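Local coordinates for protein sugar phosphate isomerase/epimerase (Parabacteroides distasonis, PDB 3L23) that probably works as a sugar phosphate isomerase or epimerase, binding a magnesium ion inside a xylose isomerase-like TIM barrel, at residues I75-V80 and D271-L276; L46-A49 and A55-G58; L17-Y20 and L26-G29; K239-K244 and E258-Q263; K39-S44 and T284-V289. All blocks are in the same frame, centred on the assembly; numbering follows the deposited sequence.

Contacts 1 and 4 meet at the magnesium ion: Glu275 OE1, from contact 1, and His242 ND1, from contact 4, both bind it, and the two segments that carry them are neighbouring parallel strands. Contact 2 joins this centre through a second-shell bond, with Glu47 OE1 2.6 Å from His242 NE2. Contact 3 lies beside contact 2, their centres about 8 Å apart, and the side chain of Ile19 is about 12 Å from the ion. Contact 5 sits on the outside of the barrel, where the side chain of Val289 is about 13 Å from the magnesium; it borders contact 3 through Leu17, which touches both Tyr43 and Val289.

Contact 1: I75-V80 and D271-L276; sequences IISSHV and DYFVEL. With MG (magnesium ion), chain B; EDO (1,2-ethanediol), chain F.
Ser77 and Phe273 face each other from two strands that are not hydrogen-bonded to one another, their CA atoms 9.2 Å apart, so side chains alone bridge the gap inside the barrel. Phe273 carries the contact with the far end of its ring. Its CZ lies 3.9 Å from Ile76 CG2, which arrives at the ring edge near the ring plane, and 3.8 Å from Ser77 CB, which approaches obliquely. With CG2 anti to the backbone N, this methyl of Ile76 touches both the Phe273 ring and Asp271, whose OD1 is 4.1 Å from it. That carboxylate is held elsewhere, by a salt bridge to Lys45 and a hydrogen bond from Tyr124, while Ser77 OG bonds to Glu47. On the second strand, a 1,2-ethanediol, probably from the crystallisation liquor, bonds through O1 to Tyr272 N (3.0 Å) and to Tyr272 O (2.8 Å), and its C1 lies over one face of the tyrosine ring. Further along, the extended Glu275 side chain brings OE1 to the magnesium at 2.0 Å. Strands 16-18 and 45-52 lie between the two in the sheet, and helix 103-119 packs on Val80, just beyond strand 74-79, its His117 bonding to Ser78 OG.

Contact 2: L46-A49 and A55-G58; sequences LELA and AIGG
Leu48 and Ile56 join the two arms of a beta hairpin, strand 45-52 and the short strand 55-56, that extends a strand of the TIM barrel. No hydrogen bond crosses between 46-49 and 55-58; what holds them here is apolar, and the nearest CA atoms, those of Ala49 and Ile56, are 7.2 Å apart. At the start of the first segment, Leu46 turns to the outside of the barrel and packs on Ala68 of helix 61-70. Glu47 faces the interior, where its OE1 pairs with Gln18 NE2, so that this buried carboxylate links its strand to strand 16-18 near the metal centre. Leu48 comes next and points back out, toward the second arm. Its CG is anti to the carbonyl carbon (chi1 -52°), which sends CD1 across to Ile56. The two side chains cross at about a right angle: Leu48 CD1 meets the terminal methyl of Ile56, while CG1 of the same isoleucine follows at 4.1 Å. Phe64 of helix 61-70 touches both residues and closes over this apolar patch, and Met61 adds to the cover on Ile56. Ala49, the last of the segment, turns its CB away from the second arm, so its part in the contact is played by the backbone. Ile56 uses its two branches separately: CG2 lies 3.9 Å from the carbonyl oxygen Ala49 O, and CD1 ends 3.6 Å from Leu48 CD1.

Contact 3: L17-Y20 and L26-G29; sequences LQIY and LYKG
Ile19 packs its side chain on Leu26 and touches the hydroxyl of Tyr27. Leu26 CD2 does most of the touching: it lies 4.0 Å from Ile19 CB and equally close to Ile19 CD1, so one methyl rests against both the base and the tip of the isoleucine. The two side chains pass at a slant. Ile19 CG1 stands between the backbone N and the carbonyl carbon (chi1 68°), and from there the chain runs out extended to bring CD1 up to Tyr27. The contact with that tyrosine is made at the phenol oxygen, with Tyr27 OH 3.9 Å from Ile19 CD1 and the side chains crossing at about a right angle; it is packing of a methyl against the oxygen. Within its own segment Tyr27 also has Leu26 CG over one ring face, toward the rim. Leu26 and Tyr27 belong to the loop that leads from strand 16-18, the first strand of the TIM barrel, to helix 31-40, and the chain folds back here so that Leu26 also reaches Leu35 of that helix, while Phe64 of helix 61-70 touches both Ile19 and Tyr27. Hydrogen bonds hold both segments. As the strand gives way to a short 3-10 turn, Gln18 OE1 accepts from Tyr20 N at 2.8 Å; the bond is nearly straight (166° at the hydrogen), and the donor lies in the carbonyl plane on a lone pair. The other end of the amide, Gln18 NE2, donates to Leu48 O on strand 45-52. On the second segment, Asn34 ND2 bonds to the carbonyl oxygens of both Leu26 and Lys28.

Contact 4: K239-K244 and E258-Q263; sequences KVLHIK and EMIFKQ. With MG (magnesium ion), chain B.
Ile243 reaches from its strand toward Ile260 and Phe261 on the helix packed outside it; the axes of strand 239-243 and helix 258-263 come within 11.3 Å and run nearly antiparallel, at 165°. From CB, which points to the helix, the isoleucine divides. The short branch, CG2, comes to 4.1 Å from Phe261 CE1. CG1 stands anti to the carbonyl carbon (chi1 -60°), which sends the longer branch to the helix: CG1 sits 3.9 Å from Phe261 CZ, oblique to the ring, and CD1 at the tip is 4.0 Å from Ile260 CG2, the two isoleucines sliding past each other in opposite directions. An alanine here would remove both branches beyond CB, and the end of the Phe261 ring and the Ile260 methyl would probably lose their shared partner and face a gap. Leu241, two residues earlier on the same strand face, adds a looser touch, its CD1 4.2 Å from Ile260 CG2. Between them His242 points the other way, into the barrel, where its ND1 binds the magnesium at 2.3 Å beside Glu275, Asp216 and His165. The strand thus presents a metal ligand inside and an apolar seam outside, as in the beta-alpha-beta units of a TIM barrel.

Contact 5: K39-S44 and T284-V289; sequences KDMGYS and TQFAGV
Tyr43 and Met41 face Val289 and Phe286 across the outer layer of the TIM barrel, where the end of helix 31-40 meets the start of the last helix, 285-298. The tyrosine crosses Val289 obliquely: CG1 of the valine lies 3.4 Å from Tyr43 CE2, while Val289 O sits at the ring edge in the ring plane. There Tyr43 OH donates to Val289 O at 2.8 Å, tilted 31° from the carbonyl plane. A phenylalanine in its place would keep the ring but lack the hydroxyl, and the carbonyl of Val289 would probably be left without this donor from the neighbouring segment. Met41, modelled as selenomethionine, crosses Phe286 at about a right angle in a Met-aromatic contact, its SE 5.3 Å from the ring centroid and oblique to the ring. A Schellman motif at Gly42 ends the first helix and turns the chain, so that Met41 and Tyr43 on its two sides both point at the second helix; Thr284 caps that helix, OG1 accepting from Ala287 N at 3.0 Å. The Met41 chain bends at its last torsion (chi3 -72°), carrying CE to 3.5 Å from Phe286 CD1 and 3.8 Å from Val289 CG1.

Contact 1: I75-V80 and D271-L276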
# COMPACT_ATOMS: atom_id res chain seq x y z
N ILE A 75 2.85 13.31 -6.13
CA ILE A 75 2.08 12.43 -5.26
C ILE A 75 1.08 11.65 -6.10
O ILE A 75 0.20 12.24 -6.75
CB ILE A 75 1.34 13.23 -4.14
CG1 ILE A 75 2.35 14.01 -3.27
CG2 ILE A 75 0.45 12.31 -3.31
CD1 ILE A 75 1.64 14.99 -2.33
N ILE A 76 1.25 10.33 -6.12
CA ILE A 76 0.47 9.40 -6.93
C ILE A 76 -0.50 8.56 -6.11
O ILE A 76 -1.57 8.20 -6.57
CB ILE A 76 1.43 8.40 -7.65
CG1 ILE A 76 2.42 9.16 -8.54
CG2 ILE A 76 0.68 7.31 -8.48
CD1 ILE A 76 1.79 10.09 -9.56
N SER A 77 -0.11 8.25 -4.87
CA SER A 77 -0.87 7.32 -4.07
C SER A 77 -0.76 7.67 -2.60
O SER A 77 0.09 8.46 -2.18
CB SER A 77 -0.35 5.90 -4.34
OG SER A 77 -1.07 4.92 -3.65
N SER A 78 -1.65 7.10 -1.82
CA SER A 78 -1.67 7.31 -0.37
C SER A 78 -2.24 6.10 0.37
O SER A 78 -3.26 5.56 -0.04
CB SER A 78 -2.48 8.57 -0.03
OG SER A 78 -2.52 8.86 1.36
N HIS A 79 -1.58 5.75 1.48
CA HIS A 79 -1.98 4.70 2.41
C HIS A 79 -2.73 5.29 3.56
O HIS A 79 -2.21 6.11 4.29
CB HIS A 79 -0.78 3.95 2.98
CG HIS A 79 -0.33 2.84 2.12
ND1 HIS A 79 0.45 1.81 2.60
CD2 HIS A 79 -0.55 2.57 0.82
CE1 HIS A 79 0.69 0.95 1.62
NE2 HIS A 79 0.09 1.40 0.53
N VAL A 80 -3.96 4.84 3.76
CA VAL A 80 -4.76 5.34 4.83
C VAL A 80 -5.54 4.18 5.47
O VAL A 80 -5.88 3.22 4.80
CB VAL A 80 -5.76 6.41 4.34
CG1 VAL A 80 -5.01 7.63 3.75
CG2 VAL A 80 -6.75 5.80 3.31
N ASP A 271 2.49 1.33 -12.18
CA ASP A 271 2.95 2.01 -11.00
C ASP A 271 3.49 1.03 -9.98
O ASP A 271 2.88 0.01 -9.72
CB ASP A 271 1.78 2.81 -10.39
CG ASP A 271 1.37 3.98 -11.27
OD1 ASP A 271 2.23 4.88 -11.45
OD2 ASP A 271 0.23 3.98 -11.77
N TYR A 272 4.65 1.37 -9.41
CA TYR A 272 5.18 0.66 -8.29
C TYR A 272 5.84 1.64 -7.33
O TYR A 272 6.24 2.75 -7.71
CB TYR A 272 6.16 -0.45 -8.69
CG TYR A 272 7.50 0.04 -9.20
CD1 TYR A 272 8.55 0.35 -8.35
CD2 TYR A 272 7.72 0.17 -10.55
CE1 TYR A 272 9.77 0.77 -8.83
CE2 TYR A 272 8.95 0.62 -11.02
CZ TYR A 272 9.97 0.90 -10.14
OH TYR A 272 11.21 1.34 -10.60
N PHE A 273 5.92 1.20 -6.08
CA PHE A 273 6.59 1.94 -5.00
C PHE A 273 7.60 1.08 -4.25
O PHE A 273 7.31 -0.06 -3.84
CB PHE A 273 5.57 2.50 -4.03
CG PHE A 273 4.58 3.38 -4.71
CD1 PHE A 273 4.93 4.66 -5.07
CD2 PHE A 273 3.37 2.87 -5.15
CE1 PHE A 273 4.04 5.47 -5.77
CE2 PHE A 273 2.47 3.66 -5.82
CZ PHE A 273 2.81 4.97 -6.17
N VAL A 274 8.79 1.64 -4.09
CA VAL A 274 9.81 1.08 -3.21
C VAL A 274 9.40 1.18 -1.76
O VAL A 274 8.92 2.22 -1.30
CB VAL A 274 11.20 1.82 -3.40
CG1 VAL A 274 12.16 1.51 -2.25
CG2 VAL A 274 11.76 1.49 -4.78
N GLU A 275 9.63 0.10 -1.02
CA GLU A 275 9.42 0.11 0.41
C GLU A 275 10.60 -0.50 1.14
O GLU A 275 11.20 -1.48 0.66
CB GLU A 275 8.15 -0.66 0.75
CG GLU A 275 7.90 -0.64 2.24
CD GLU A 275 6.55 -1.17 2.62
OE1 GLU A 275 5.98 -1.97 1.89
OE2 GLU A 275 6.06 -0.78 3.69
N LEU A 276 10.95 0.10 2.28
CA LEU A 276 12.06 -0.38 3.11
C LEU A 276 11.64 -0.31 4.57
O LEU A 276 11.26 0.75 5.04
CB LEU A 276 13.30 0.50 2.86
CG LEU A 276 14.56 0.15 3.61
CD1 LEU A 276 15.08 -1.18 3.07
CD2 LEU A 276 15.59 1.29 3.56
MG MG B . 4.15 -2.71 1.61
C1 EDO F . 7.11 3.86 -10.56
O1 EDO F . 5.74 4.02 -10.16
C2 EDO F . 7.20 3.37 -11.99
O2 EDO F . 6.65 4.38 -12.82
O HOH W 1 3.46 -0.88 2.94
O HOH W 2 4.19 -3.56 3.56

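Contact 2: L46-A49 and A55-G58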
# COMPACT_ATOMS: atom_id res chain seq x y z
N LEU A 46 5.62 9.58 -5.37
CA LEU A 46 5.43 9.29 -3.94
C LEU A 46 4.12 8.59 -3.66
O LEU A 46 3.13 8.90 -4.29
CB LEU A 46 5.43 10.57 -3.14
CG LEU A 46 6.70 11.41 -3.22
CD1 LEU A 46 6.50 12.68 -2.37
CD2 LEU A 46 7.98 10.64 -2.83
N GLU A 47 4.16 7.62 -2.74
CA GLU A 47 2.97 7.13 -2.09
C GLU A 47 3.09 7.57 -0.64
O GLU A 47 4.12 7.31 0.03
CB GLU A 47 2.89 5.63 -2.17
CG GLU A 47 1.61 5.06 -1.53
CD GLU A 47 1.57 3.57 -1.75
OE1 GLU A 47 2.43 2.87 -1.14
OE2 GLU A 47 0.73 3.11 -2.56
N LEU A 48 2.06 8.28 -0.18
CA LEU A 48 2.03 8.85 1.17
C LEU A 48 1.75 7.79 2.24
O LEU A 48 1.23 6.71 1.96
CB LEU A 48 0.96 9.93 1.26
CG LEU A 48 0.95 11.03 0.22
CD1 LEU A 48 -0.25 11.97 0.45
CD2 LEU A 48 2.30 11.80 0.24
N ALA A 49 2.15 8.13 3.46
CA ALA A 49 1.71 7.45 4.67
C ALA A 49 1.52 8.56 5.64
O ALA A 49 2.05 9.67 5.45
CB ALA A 49 2.76 6.50 5.18
N ALA A 55 -3.70 16.64 7.09
CA ALA A 55 -2.24 16.74 7.26
C ALA A 55 -1.57 15.43 6.84
O ALA A 55 -2.24 14.39 6.74
CB ALA A 55 -1.88 17.09 8.73
N ILE A 56 -0.28 15.52 6.50
CA ILE A 56 0.58 14.38 6.13
C ILE A 56 1.74 14.44 7.08
O ILE A 56 2.55 15.37 7.04
CB ILE A 56 1.08 14.49 4.64
CG1 ILE A 56 -0.13 14.53 3.69
CG2 ILE A 56 2.12 13.36 4.26
CD1 ILE A 56 0.17 14.99 2.29
N GLY A 57 1.83 13.46 7.97
CA GLY A 57 2.89 13.47 8.98
C GLY A 57 2.91 14.74 9.82
O GLY A 57 3.99 15.20 10.22
N GLY A 58 1.75 15.36 10.05
CA GLY A 58 1.66 16.60 10.80
C GLY A 58 1.83 17.87 9.99
O GLY A 58 1.64 18.98 10.51

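Contact 3: L17-Y20 and L26-G29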
# COMPACT_ATOMS: atom_id res chain seq x y z
N LEU A 17 8.38 5.87 -4.44
CA LEU A 17 8.76 5.61 -3.04
C LEU A 17 7.56 5.70 -2.10
O LEU A 17 6.82 6.70 -2.11
CB LEU A 17 9.79 6.63 -2.53
CG LEU A 17 10.44 6.47 -1.15
CD1 LEU A 17 11.16 5.11 -0.96
CD2 LEU A 17 11.39 7.65 -0.82
N GLN A 18 7.39 4.68 -1.26
CA GLN A 18 6.44 4.75 -0.17
C GLN A 18 7.20 5.45 0.95
O GLN A 18 8.19 4.94 1.51
CB GLN A 18 5.93 3.35 0.20
CG GLN A 18 5.29 3.17 1.56
CD GLN A 18 4.25 4.21 1.92
OE1 GLN A 18 4.51 5.06 2.75
NE2 GLN A 18 3.05 4.13 1.31
N ILE A 19 6.75 6.66 1.28
CA ILE A 19 7.53 7.49 2.19
C ILE A 19 7.68 6.97 3.62
O ILE A 19 8.57 7.44 4.36
CB ILE A 19 7.00 8.96 2.23
CG1 ILE A 19 5.62 9.06 2.87
CG2 ILE A 19 6.99 9.56 0.80
CD1 ILE A 19 5.06 10.55 2.96
N TYR A 20 6.84 6.04 4.04
CA TYR A 20 7.01 5.44 5.37
C TYR A 20 8.39 4.79 5.50
O TYR A 20 8.91 4.65 6.57
CB TYR A 20 5.93 4.37 5.58
CG TYR A 20 5.77 3.85 6.98
CD1 TYR A 20 5.24 4.65 7.98
CD2 TYR A 20 6.02 2.53 7.28
CE1 TYR A 20 5.04 4.15 9.26
CE2 TYR A 20 5.83 2.03 8.54
CZ TYR A 20 5.34 2.83 9.52
OH TYR A 20 5.12 2.31 10.80
N LEU A 26 12.34 11.77 7.28
CA LEU A 26 11.74 12.71 6.35
C LEU A 26 11.32 14.01 7.04
O LEU A 26 11.37 15.07 6.42
CB LEU A 26 10.55 12.08 5.65
CG LEU A 26 9.82 12.94 4.59
CD1 LEU A 26 10.78 13.44 3.52
CD2 LEU A 26 8.59 12.16 4.02
N TYR A 27 10.91 13.95 8.30
CA TYR A 27 10.39 15.12 8.98
C TYR A 27 11.38 15.79 9.94
O TYR A 27 11.06 16.83 10.54
CB TYR A 27 9.09 14.74 9.72
CG TYR A 27 8.04 14.25 8.78
CD1 TYR A 27 7.23 15.14 8.06
CD2 TYR A 27 7.85 12.89 8.57
CE1 TYR A 27 6.26 14.68 7.18
CE2 TYR A 27 6.91 12.42 7.66
CZ TYR A 27 6.11 13.31 6.98
OH TYR A 27 5.17 12.81 6.11
N LYS A 28 12.60 15.24 10.05
CA LYS A 28 13.64 15.82 10.89
C LYS A 28 14.45 16.85 10.12
O LYS A 28 14.98 16.57 9.06
CB LYS A 28 14.57 14.72 11.41
CG LYS A 28 15.80 15.23 12.14
N GLY A 29 14.58 18.04 10.68
CA GLY A 29 15.36 19.10 10.05
C GLY A 29 14.51 19.92 9.08
O GLY A 29 13.46 20.44 9.44

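Contact 4: K239-K244 and E258-Q263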
# COMPACT_ATOMS: atom_id res chain seq x y z
N LYS A 239 -3.02 -4.08 -9.76
CA LYS A 239 -2.76 -2.91 -10.59
C LYS A 239 -1.57 -2.06 -10.17
O LYS A 239 -1.14 -1.21 -10.94
CB LYS A 239 -3.99 -2.02 -10.57
CG LYS A 239 -5.23 -2.71 -11.08
CD LYS A 239 -5.45 -2.50 -12.54
CE LYS A 239 -6.79 -3.15 -13.02
NZ LYS A 239 -8.00 -2.80 -12.15
N VAL A 240 -1.06 -2.28 -8.96
CA VAL A 240 0.07 -1.52 -8.42
C VAL A 240 0.92 -2.50 -7.63
O VAL A 240 0.38 -3.44 -7.10
CB VAL A 240 -0.41 -0.37 -7.49
CG1 VAL A 240 0.76 0.50 -7.03
CG2 VAL A 240 -1.50 0.50 -8.19
N LEU A 241 2.25 -2.31 -7.56
CA LEU A 241 3.06 -3.14 -6.68
C LEU A 241 3.83 -2.36 -5.61
O LEU A 241 4.17 -1.21 -5.78
CB LEU A 241 4.14 -3.93 -7.46
CG LEU A 241 3.72 -4.89 -8.58
CD1 LEU A 241 4.92 -5.57 -9.18
CD2 LEU A 241 2.73 -5.90 -7.99
N HIS A 242 4.07 -3.02 -4.47
CA HIS A 242 5.17 -2.64 -3.61
C HIS A 242 6.34 -3.54 -3.91
O HIS A 242 6.20 -4.77 -3.92
CB HIS A 242 4.81 -2.76 -2.13
CG HIS A 242 4.16 -1.54 -1.57
ND1 HIS A 242 3.99 -1.36 -0.21
CD2 HIS A 242 3.62 -0.46 -2.18
CE1 HIS A 242 3.41 -0.18 -0.02
NE2 HIS A 242 3.17 0.38 -1.20
N ILE A 243 7.49 -2.92 -4.20
CA ILE A 243 8.75 -3.60 -4.44
C ILE A 243 9.57 -3.45 -3.16
O ILE A 243 9.91 -2.34 -2.72
CB ILE A 243 9.50 -3.00 -5.67
CG1 ILE A 243 8.68 -3.09 -6.98
CG2 ILE A 243 10.89 -3.62 -5.91
CD1 ILE A 243 8.27 -4.49 -7.43
N LYS A 244 9.83 -4.60 -2.53
CA LYS A 244 10.36 -4.66 -1.18
C LYS A 244 11.16 -5.94 -1.03
O LYS A 244 10.80 -6.95 -1.67
CB LYS A 244 9.21 -4.69 -0.18
CG LYS A 244 9.62 -4.57 1.23
CD LYS A 244 8.49 -4.58 2.23
CE LYS A 244 9.05 -4.45 3.63
NZ LYS A 244 10.06 -5.51 4.01
N GLU A 258 14.08 -9.95 -11.00
CA GLU A 258 14.07 -10.05 -12.46
C GLU A 258 12.73 -10.60 -12.93
O GLU A 258 12.11 -10.04 -13.84
CB GLU A 258 15.24 -10.88 -12.98
CG GLU A 258 15.31 -10.96 -14.51
CD GLU A 258 16.51 -11.70 -15.02
OE1 GLU A 258 17.33 -12.21 -14.21
OE2 GLU A 258 16.66 -11.76 -16.26
N MSE A 259 12.26 -11.69 -12.33
CA MSE A 259 10.99 -12.29 -12.70
C MSE A 259 9.81 -11.42 -12.32
O MSE A 259 8.83 -11.33 -13.07
CB MSE A 259 10.87 -13.73 -12.11
CG MSE A 259 9.71 -14.52 -12.59
SE MSE A 259 9.93 -15.08 -14.45
CE MSE A 259 8.17 -14.35 -15.04
N ILE A 260 9.87 -10.80 -11.14
CA ILE A 260 8.82 -9.89 -10.70
C ILE A 260 8.64 -8.74 -11.70
O ILE A 260 7.52 -8.47 -12.13
CB ILE A 260 9.08 -9.37 -9.28
CG1 ILE A 260 8.81 -10.48 -8.29
CG2 ILE A 260 8.22 -8.16 -8.96
CD1 ILE A 260 9.33 -10.18 -6.89
N PHE A 261 9.73 -8.09 -12.11
CA PHE A 261 9.61 -6.99 -13.09
C PHE A 261 9.20 -7.46 -14.48
O PHE A 261 8.42 -6.79 -15.15
CB PHE A 261 10.89 -6.17 -13.16
CG PHE A 261 10.95 -5.11 -12.11
CD1 PHE A 261 11.48 -5.40 -10.82
CD2 PHE A 261 10.45 -3.84 -12.36
CE1 PHE A 261 11.52 -4.43 -9.83
CE2 PHE A 261 10.49 -2.88 -11.38
CZ PHE A 261 11.02 -3.16 -10.12
N LYS A 262 9.69 -8.61 -14.91
CA LYS A 262 9.27 -9.18 -16.18
C LYS A 262 7.76 -9.33 -16.19
O LYS A 262 7.06 -8.94 -17.15
CB LYS A 262 9.95 -10.52 -16.40
CG LYS A 262 9.50 -11.24 -17.64
CD LYS A 262 10.44 -12.35 -18.01
CE LYS A 262 9.76 -13.34 -18.90
NZ LYS A 262 10.75 -14.28 -19.45
N GLN A 263 7.25 -9.90 -15.11
CA GLN A 263 5.82 -10.14 -15.02
C GLN A 263 5.03 -8.82 -14.91
O GLN A 263 3.95 -8.69 -15.48
CB GLN A 263 5.47 -11.09 -13.85
CG GLN A 263 4.04 -11.60 -13.95
CD GLN A 263 3.80 -12.47 -15.17
OE1 GLN A 263 4.56 -13.44 -15.43
NE2 GLN A 263 2.77 -12.12 -15.98
MG MG B . 4.15 -2.71 1.61
O HOH W 2 4.19 -3.56 3.56
O HOH W 1 3.46 -0.88 2.94

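Contact 5: K39-S44 and T284-V289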
# COMPACT_ATOMS: atom_id res chain seq x y z
N LYS A 39 14.35 13.28 -4.38
CA LYS A 39 14.52 13.49 -5.80
C LYS A 39 15.95 13.15 -6.23
O LYS A 39 16.15 12.45 -7.21
CB LYS A 39 14.20 14.93 -6.21
CG LYS A 39 14.34 15.18 -7.71
CD LYS A 39 13.20 14.56 -8.52
CE LYS A 39 13.37 14.94 -10.01
NZ LYS A 39 12.13 14.66 -10.76
N ASP A 40 16.94 13.64 -5.49
CA ASP A 40 18.35 13.43 -5.87
C ASP A 40 18.76 11.96 -5.84
O ASP A 40 19.68 11.57 -6.57
CB ASP A 40 19.28 14.26 -4.98
CG ASP A 40 19.17 15.76 -5.23
OD1 ASP A 40 18.66 16.18 -6.30
OD2 ASP A 40 19.65 16.55 -4.36
N MSE A 41 18.12 11.17 -4.99
CA MSE A 41 18.35 9.71 -4.94
C MSE A 41 17.77 8.97 -6.15
O MSE A 41 18.06 7.78 -6.34
CB MSE A 41 17.79 9.11 -3.62
CG MSE A 41 18.54 9.56 -2.39
SE MSE A 41 17.96 8.56 -0.84
CE MSE A 41 16.22 9.31 -0.57
N GLY A 42 16.93 9.64 -6.94
CA GLY A 42 16.40 9.07 -8.19
C GLY A 42 14.93 8.74 -8.18
O GLY A 42 14.45 8.08 -9.09
N TYR A 43 14.20 9.19 -7.16
CA TYR A 43 12.77 8.96 -7.07
C TYR A 43 11.98 10.09 -7.72
O TYR A 43 12.37 11.23 -7.63
CB TYR A 43 12.33 8.82 -5.60
CG TYR A 43 12.93 7.61 -4.94
CD1 TYR A 43 12.37 6.35 -5.13
CD2 TYR A 43 14.09 7.70 -4.18
CE1 TYR A 43 12.93 5.23 -4.57
CE2 TYR A 43 14.67 6.53 -3.61
CZ TYR A 43 14.05 5.30 -3.79
OH TYR A 43 14.56 4.12 -3.25
N SER A 44 10.84 9.77 -8.31
CA SER A 44 9.99 10.80 -8.92
C SER A 44 8.52 10.82 -8.47
O SER A 44 7.84 11.84 -8.65
CB SER A 44 10.03 10.60 -10.44
OG SER A 44 9.55 9.29 -10.71
N THR A 284 20.94 4.35 8.60
CA THR A 284 19.73 5.17 8.45
C THR A 284 18.82 4.68 7.34
O THR A 284 19.24 3.97 6.44
CB THR A 284 20.08 6.65 8.13
OG1 THR A 284 20.69 6.76 6.82
CG2 THR A 284 20.94 7.24 9.25
N GLN A 285 17.55 5.07 7.41
CA GLN A 285 16.62 4.77 6.33
C GLN A 285 17.01 5.48 5.03
O GLN A 285 16.88 4.91 3.94
CB GLN A 285 15.19 5.17 6.72
CG GLN A 285 14.61 4.46 7.95
CD GLN A 285 14.69 2.95 7.84
OE1 GLN A 285 15.43 2.35 8.60
NE2 GLN A 285 13.92 2.35 6.94
N PHE A 286 17.50 6.73 5.12
CA PHE A 286 17.91 7.44 3.89
C PHE A 286 19.02 6.66 3.17
O PHE A 286 19.01 6.58 1.95
CB PHE A 286 18.33 8.89 4.14
CG PHE A 286 17.22 9.90 3.88
CD1 PHE A 286 17.03 10.45 2.61
CD2 PHE A 286 16.39 10.33 4.91
CE1 PHE A 286 16.03 11.39 2.38
CE2 PHE A 286 15.39 11.26 4.67
CZ PHE A 286 15.23 11.79 3.38
N ALA A 287 19.97 6.11 3.93
CA ALA A 287 21.08 5.35 3.36
C ALA A 287 20.54 4.10 2.65
O ALA A 287 20.91 3.80 1.52
CB ALA A 287 22.13 5.01 4.46
N GLY A 288 19.66 3.35 3.30
CA GLY A 288 19.10 2.15 2.69
C GLY A 288 18.23 2.46 1.49
O GLY A 288 18.25 1.73 0.51
N VAL A 289 17.41 3.52 1.57
CA VAL A 289 16.58 3.95 0.45
C VAL A 289 17.42 4.33 -0.80
O VAL A 289 17.05 4.01 -1.94
CB VAL A 289 15.60 5.08 0.89
CG1 VAL A 289 14.96 5.78 -0.32
CG2 VAL A 289 14.52 4.48 1.82